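Local coordinates for calcium binding protein (Fasciola hepatica, PDB 5FX0) that probably binds calcium ions as a whole protein that also has an EF-hand part, this chain being its dynein light chain-like domain, at residues A[24-29]-A[61-66]; A[32-37]-A[88-93]. All coordinates share one frame; numbering follows the deposited sequence.

Interaction 1: A[24-29]-A[61-66]; sequences VPRQVE and EKYGRV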
loop_
_atom_site.group_PDB
_atom_site.type_symbol
_atom_site.label_atom_id
_atom_site.label_comp_id
_atom_site.label_asym_id
_atom_site.label_seq_id
_atom_site.Cartn_x
_atom_site.Cartn_y
_atom_site.Cartn_z
ATOM N N VAL A 24 -2.565 -18.803 12.286
ATOM C CA VAL A 24 -3.422 -18.244 13.319
ATOM C C VAL A 24 -2.659 -17.544 14.449
ATOM O O VAL A 24 -2.990 -16.410 14.772
ATOM C CB VAL A 24 -4.379 -19.295 13.915
ATOM C CG1 VAL A 24 -4.987 -18.805 15.227
ATOM C CG2 VAL A 24 -5.468 -19.623 12.908
ATOM N N PRO A 25 -1.659 -18.204 15.059
ATOM C CA PRO A 25 -0.962 -17.516 16.173
ATOM C C PRO A 25 -0.263 -16.214 15.771
ATOM O O PRO A 25 -0.187 -15.299 16.582
ATOM C CB PRO A 25 0.076 -18.553 16.660
ATOM C CG PRO A 25 -0.385 -19.851 16.116
ATOM C CD PRO A 25 -1.117 -19.554 14.832
ATOM N N ARG A 26 0.245 -16.126 14.546
ATOM C CA ARG A 26 0.847 -14.880 14.084
ATOM C C ARG A 26 -0.180 -13.800 13.802
ATOM O O ARG A 26 0.064 -12.640 14.114
ATOM C CB ARG A 26 1.692 -15.108 12.862
ATOM C CG ARG A 26 2.928 -15.909 13.172
ATOM C CD ARG A 26 3.846 -15.899 11.973
ATOM N NE ARG A 26 4.885 -16.896 12.090
ATOM C CZ ARG A 26 5.846 -17.080 11.197
ATOM N NH1 ARG A 26 5.929 -16.315 10.114
ATOM N NH2 ARG A 26 6.747 -18.033 11.406
ATOM N N GLN A 27 -1.311 -14.174 13.214
ATOM C CA GLN A 27 -2.418 -13.236 13.021
ATOM C C GLN A 27 -2.774 -12.570 14.331
ATOM O O GLN A 27 -2.957 -11.371 14.361
ATOM C CB GLN A 27 -3.691 -13.909 12.477
ATOM C CG GLN A 27 -3.577 -14.552 11.100
ATOM C CD GLN A 27 -4.785 -15.418 10.776
ATOM O OE1 GLN A 27 -5.929 -15.005 10.964
ATOM N NE2 GLN A 27 -4.535 -16.599 10.263
ATOM N N VAL A 28 -2.885 -13.350 15.405
ATOM C CA VAL A 28 -3.230 -12.813 16.720
ATOM C C VAL A 28 -2.139 -11.840 17.205
ATOM O O VAL A 28 -2.466 -10.748 17.607
ATOM C CB VAL A 28 -3.508 -13.939 17.767
ATOM C CG1 VAL A 28 -3.676 -13.372 19.188
ATOM C CG2 VAL A 28 -4.762 -14.728 17.387
ATOM N N GLU A 29 -0.864 -12.220 17.138
ATOM C CA GLU A 29 0.236 -11.330 17.583
ATOM C C GLU A 29 0.281 -10.015 16.819
ATOM O O GLU A 29 0.392 -8.944 17.414
ATOM C CB GLU A 29 1.597 -11.985 17.400
ATOM C CG GLU A 29 1.893 -13.126 18.343
ATOM C CD GLU A 29 3.297 -13.682 18.162
ATOM O OE1 GLU A 29 3.762 -13.818 16.999
ATOM O OE2 GLU A 29 3.934 -13.996 19.196
ATOM N N GLU A 61 11.949 -7.847 13.348
ATOM C CA GLU A 61 12.569 -8.449 14.538
ATOM C C GLU A 61 11.986 -9.812 14.928
ATOM O O GLU A 61 12.730 -10.716 15.307
ATOM C CB GLU A 61 12.459 -7.495 15.733
ATOM C CG GLU A 61 13.287 -6.219 15.601
ATOM C CD GLU A 61 12.770 -5.081 16.472
ATOM O OE1 GLU A 61 12.108 -5.351 17.501
ATOM O OE2 GLU A 61 13.021 -3.904 16.124
ATOM N N LYS A 62 10.664 -9.952 14.823
ATOM C CA LYS A 62 9.955 -11.146 15.280
ATOM C C LYS A 62 9.766 -12.247 14.224
ATOM O O LYS A 62 9.645 -13.408 14.593
ATOM C CB LYS A 62 8.596 -10.740 15.849
ATOM C CG LYS A 62 7.949 -11.816 16.694
ATOM C CD LYS A 62 6.838 -11.261 17.562
ATOM C CE LYS A 62 6.368 -12.304 18.561
ATOM N NZ LYS A 62 7.402 -12.651 19.575
ATOM N N TYR A 63 9.711 -11.894 12.933
ATOM C CA TYR A 63 9.562 -12.887 11.850
ATOM C C TYR A 63 10.636 -12.793 10.768
ATOM O O TYR A 63 10.513 -13.434 9.716
ATOM C CB TYR A 63 8.168 -12.796 11.185
ATOM C CG TYR A 63 7.022 -12.714 12.177
ATOM C CD1 TYR A 63 6.778 -13.747 13.084
ATOM C CD2 TYR A 63 6.203 -11.585 12.226
ATOM C CE1 TYR A 63 5.749 -13.652 14.016
ATOM C CE2 TYR A 63 5.175 -11.489 13.142
ATOM C CZ TYR A 63 4.951 -12.518 14.035
ATOM O OH TYR A 63 3.933 -12.376 14.940
ATOM N N GLY A 64 11.685 -12.012 10.993
ATOM C CA GLY A 64 12.697 -11.819 9.969
ATOM C C GLY A 64 12.286 -10.850 8.883
ATOM O O GLY A 64 11.115 -10.636 8.631
ATOM N N ARG A 65 13.286 -10.306 8.208
ATOM C CA ARG A 65 13.112 -9.190 7.277
ATOM C C ARG A 65 12.631 -9.732 5.916
ATOM O O ARG A 65 12.495 -10.940 5.788
ATOM C CB ARG A 65 14.444 -8.409 7.190
ATOM C CG ARG A 65 14.943 -7.923 8.565
ATOM C CD ARG A 65 16.150 -6.988 8.526
ATOM N NE ARG A 65 15.851 -5.749 7.800
ATOM C CZ ARG A 65 16.419 -5.336 6.659
ATOM N NH1 ARG A 65 17.390 -6.021 6.054
ATOM N NH2 ARG A 65 16.020 -4.191 6.111
ATOM N N VAL A 66 12.270 -8.899 4.927
ATOM C CA VAL A 66 11.968 -7.467 5.057
ATOM C C VAL A 66 10.441 -7.279 4.923
ATOM O O VAL A 66 9.840 -7.682 3.911
ATOM C CB VAL A 66 12.642 -6.641 3.942
ATOM C CG1 VAL A 66 12.502 -5.154 4.227
ATOM C CG2 VAL A 66 14.117 -6.990 3.797
#
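The phenol of Y63 gives its proton to the carboxylate of E29. The bond from Y63 OH to E29 OE1 is 2.5 Å long. It meets OE1 on the anti side, 31° out of the carboxylate plane. OE1 itself lies at the edge of the Y63 ring, near its plane. The other oxygen, E29 OE2, faces K62. Their salt bridge is long, with E29 OE2 and K62 NZ 3.7 Å apart. The K62 chain bends at its end (chi4 67°), but K62 CE sits very close to E29 OE2, so the exact placing of the lysine end is doubtful. This surface contact joins the start of helix 24-40 to the C-terminal end of helix 48-63, the two helices of the dynein light chain fold. Y63 is the last residue of its helix, and G64 follows with positive phi. R26 runs alongside Y63 in the opposite direction. Its CD is 3.6 Å from Y63 CE1. The guanidinium and ring planes are 16° apart, with Y63 CD1 over one guanidinium face near the rim. The carbonyl oxygen of Y63 accepts a hydrogen bond from R101 NH2. Within helix 24-40, E29 N bonds to P25 O at 3.2 Å.

Interaction 2: A[32-37]-A[88-93]; sequences EKFKSL and IQFRYG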
loop_
_atom_site.group_PDB
_atom_site.type_symbol
_atom_site.label_atom_id
_atom_site.label_comp_id
_atom_site.label_asym_id
_atom_site.label_seq_id
_atom_site.Cartn_x
_atom_site.Cartn_y
_atom_site.Cartn_z
ATOM N N GLU A 32 -2.948 -7.805 17.671
ATOM C CA GLU A 32 -2.875 -7.218 19.034
ATOM C C GLU A 32 -1.831 -6.091 19.117
ATOM O O GLU A 32 -2.091 -5.035 19.697
ATOM C CB GLU A 32 -2.570 -8.262 20.107
ATOM C CG GLU A 32 -3.547 -9.437 20.206
ATOM C CD GLU A 32 -4.946 -9.093 20.698
ATOM O OE1 GLU A 32 -5.241 -7.918 21.031
ATOM O OE2 GLU A 32 -5.768 -10.041 20.753
ATOM N N LYS A 33 -0.675 -6.312 18.496
ATOM C CA LYS A 33 0.342 -5.266 18.335
ATOM C C LYS A 33 -0.199 -4.015 17.636
ATOM O O LYS A 33 0.005 -2.892 18.117
ATOM C CB LYS A 33 1.574 -5.798 17.581
ATOM C CG LYS A 33 2.737 -4.824 17.495
ATOM C CD LYS A 33 3.444 -4.701 18.829
ATOM C CE LYS A 33 4.432 -3.535 18.879
ATOM N NZ LYS A 33 4.497 -2.976 20.264
ATOM N N PHE A 34 -0.898 -4.192 16.519
ATOM C CA PHE A 34 -1.478 -3.033 15.848
ATOM C C PHE A 34 -2.450 -2.265 16.761
ATOM O O PHE A 34 -2.450 -1.035 16.778
ATOM C CB PHE A 34 -2.195 -3.435 14.579
ATOM C CG PHE A 34 -2.609 -2.275 13.728
ATOM C CD1 PHE A 34 -1.696 -1.650 12.914
ATOM C CD2 PHE A 34 -3.901 -1.803 13.754
ATOM C CE1 PHE A 34 -2.060 -0.584 12.112
ATOM C CE2 PHE A 34 -4.284 -0.744 12.940
ATOM C CZ PHE A 34 -3.360 -0.137 12.117
ATOM N N LYS A 35 -3.287 -3.015 17.470
ATOM C CA LYS A 35 -4.251 -2.479 18.443
ATOM C C LYS A 35 -3.545 -1.569 19.469
ATOM O O LYS A 35 -3.977 -0.451 19.716
ATOM C CB LYS A 35 -4.943 -3.642 19.161
ATOM C CG LYS A 35 -6.372 -3.422 19.604
ATOM C CD LYS A 35 -6.971 -4.739 20.115
ATOM C CE LYS A 35 -8.419 -4.601 20.569
ATOM N NZ LYS A 35 -8.534 -3.959 21.906
ATOM N N SER A 36 -2.452 -2.052 20.046
ATOM C CA SER A 36 -1.778 -1.314 21.122
ATOM C C SER A 36 -1.018 -0.120 20.561
ATOM O O SER A 36 -0.963 0.929 21.205
ATOM C CB SER A 36 -0.832 -2.213 21.929
ATOM O OG SER A 36 0.486 -2.155 21.417
ATOM N N LEU A 37 -0.442 -0.277 19.366
ATOM C CA LEU A 37 0.266 0.824 18.726
ATOM C C LEU A 37 -0.657 1.976 18.364
ATOM O O LEU A 37 -0.291 3.143 18.568
ATOM C CB LEU A 37 1.038 0.367 17.496
ATOM C CG LEU A 37 2.259 -0.526 17.716
ATOM C CD1 LEU A 37 2.826 -0.903 16.363
ATOM C CD2 LEU A 37 3.319 0.178 18.556
ATOM N N ILE A 88 -0.778 -10.050 5.569
ATOM C CA ILE A 88 -1.961 -9.864 6.379
ATOM C C ILE A 88 -2.569 -8.514 6.005
ATOM O O ILE A 88 -1.848 -7.540 5.701
ATOM C CB ILE A 88 -1.638 -10.024 7.865
ATOM C CG1 ILE A 88 -2.898 -10.128 8.700
ATOM C CG2 ILE A 88 -0.733 -8.916 8.396
ATOM C CD1 ILE A 88 -2.597 -10.631 10.093
ATOM N N GLN A 89 -3.893 -8.509 5.945
ATOM C CA GLN A 89 -4.698 -7.336 5.664
ATOM C C GLN A 89 -5.832 -7.382 6.648
ATOM O O GLN A 89 -6.522 -8.375 6.745
ATOM C CB GLN A 89 -5.250 -7.390 4.271
ATOM C CG GLN A 89 -4.175 -7.532 3.224
ATOM C CD GLN A 89 -4.777 -7.809 1.885
ATOM O OE1 GLN A 89 -5.776 -7.209 1.500
ATOM N NE2 GLN A 89 -4.197 -8.748 1.176
ATOM N N PHE A 90 -5.996 -6.324 7.411
ATOM C CA PHE A 90 -7.067 -6.270 8.377
ATOM C C PHE A 90 -7.509 -4.847 8.630
ATOM O O PHE A 90 -6.817 -3.907 8.288
ATOM C CB PHE A 90 -6.663 -6.987 9.667
ATOM C CG PHE A 90 -5.504 -6.376 10.368
ATOM C CD1 PHE A 90 -4.230 -6.687 9.995
ATOM C CD2 PHE A 90 -5.694 -5.496 11.423
ATOM C CE1 PHE A 90 -3.137 -6.122 10.639
ATOM C CE2 PHE A 90 -4.611 -4.915 12.076
ATOM C CZ PHE A 90 -3.331 -5.244 11.690
ATOM N N ARG A 91 -8.688 -4.720 9.200
ATOM C CA ARG A 91 -9.279 -3.436 9.513
ATOM C C ARG A 91 -9.341 -3.309 11.037
ATOM O O ARG A 91 -9.694 -4.253 11.751
ATOM C CB ARG A 91 -10.664 -3.349 8.881
ATOM C CG ARG A 91 -11.505 -2.136 9.281
ATOM C CD ARG A 91 -12.799 -2.012 8.475
ATOM N NE ARG A 91 -12.504 -1.635 7.086
ATOM C CZ ARG A 91 -12.406 -2.466 6.035
ATOM N NH1 ARG A 91 -12.612 -3.776 6.146
ATOM N NH2 ARG A 91 -12.093 -1.972 4.839
ATOM N N TYR A 92 -8.963 -2.146 11.530
ATOM C CA TYR A 92 -9.210 -1.775 12.913
ATOM C C TYR A 92 -9.843 -0.393 12.910
ATOM O O TYR A 92 -9.184 0.598 12.655
ATOM C CB TYR A 92 -7.933 -1.781 13.704
ATOM C CG TYR A 92 -8.161 -1.510 15.174
ATOM C CD1 TYR A 92 -9.041 -2.298 15.928
ATOM C CD2 TYR A 92 -7.501 -0.471 15.817
ATOM C CE1 TYR A 92 -9.251 -2.048 17.267
ATOM C CE2 TYR A 92 -7.705 -0.222 17.157
ATOM C CZ TYR A 92 -8.578 -1.004 17.871
ATOM O OH TYR A 92 -8.764 -0.745 19.192
ATOM N N GLY A 93 -11.149 -0.355 13.120
ATOM C CA GLY A 93 -11.931 0.862 12.956
ATOM C C GLY A 93 -11.868 1.422 11.554
ATOM O O GLY A 93 -12.225 0.754 10.580
#
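In the dynein light chain fold, helices pack against one face of an antiparallel sheet, and this contact belongs to that helix-sheet core. Segment 32-37 of helix 24-40 and residues 88-92 of strand 87-92 run in roughly the same direction, 37° apart, and their axes come within 10.1 Å. F34 and F90 meet as an edge-to-face (T-shaped) pair. The edge of F90 points at the face of F34, and the ring planes stand at 90°. The ring centroids are 5.2 Å apart. F34 CB also touches this edge, with F90 CZ 3.6 Å away. F90 CG sits between its backbone N and carbonyl carbon (chi1 63°), and this turn brings CE2 and CZ against F34. Two residues on, Y92 meets the rim of F34. Its CB lies near the plane of the F34 ring, 3.9 Å from F34 CE2. The far end of Y92 reaches K35, whose chain crosses it at about a right angle. Here K35 CG is 3.6 Å from Y92 OH. V51 of helix 48-63 and C97 of strand 95-101 also touch F34. No hydrogen bond or salt bridge spans the two segments, so apolar and aromatic packing carries the contact, with the aliphatic part of K35 at its margin.

Overall arrangement
From the N terminus, strand 15-20 leads into helix 24-40, which supplies the first segment of both contacts: 24-29 for interaction 1, then 32-37 for interaction 2. The chain goes on through helix 48-63. At the end of that helix, 61-66 closes the loop of interaction 1. Strands 67-72 and 75-79 follow, and strand 87-92 closes the longer loop of interaction 2. The segments alternate, so the loops cross. Interaction 1 ties helix to helix at the surface, and interaction 2 ties the same first helix to the sheet in the core. Their centres are 13 Å apart, and they touch where Q27 CA packs 3.9 Å from I88 CD1.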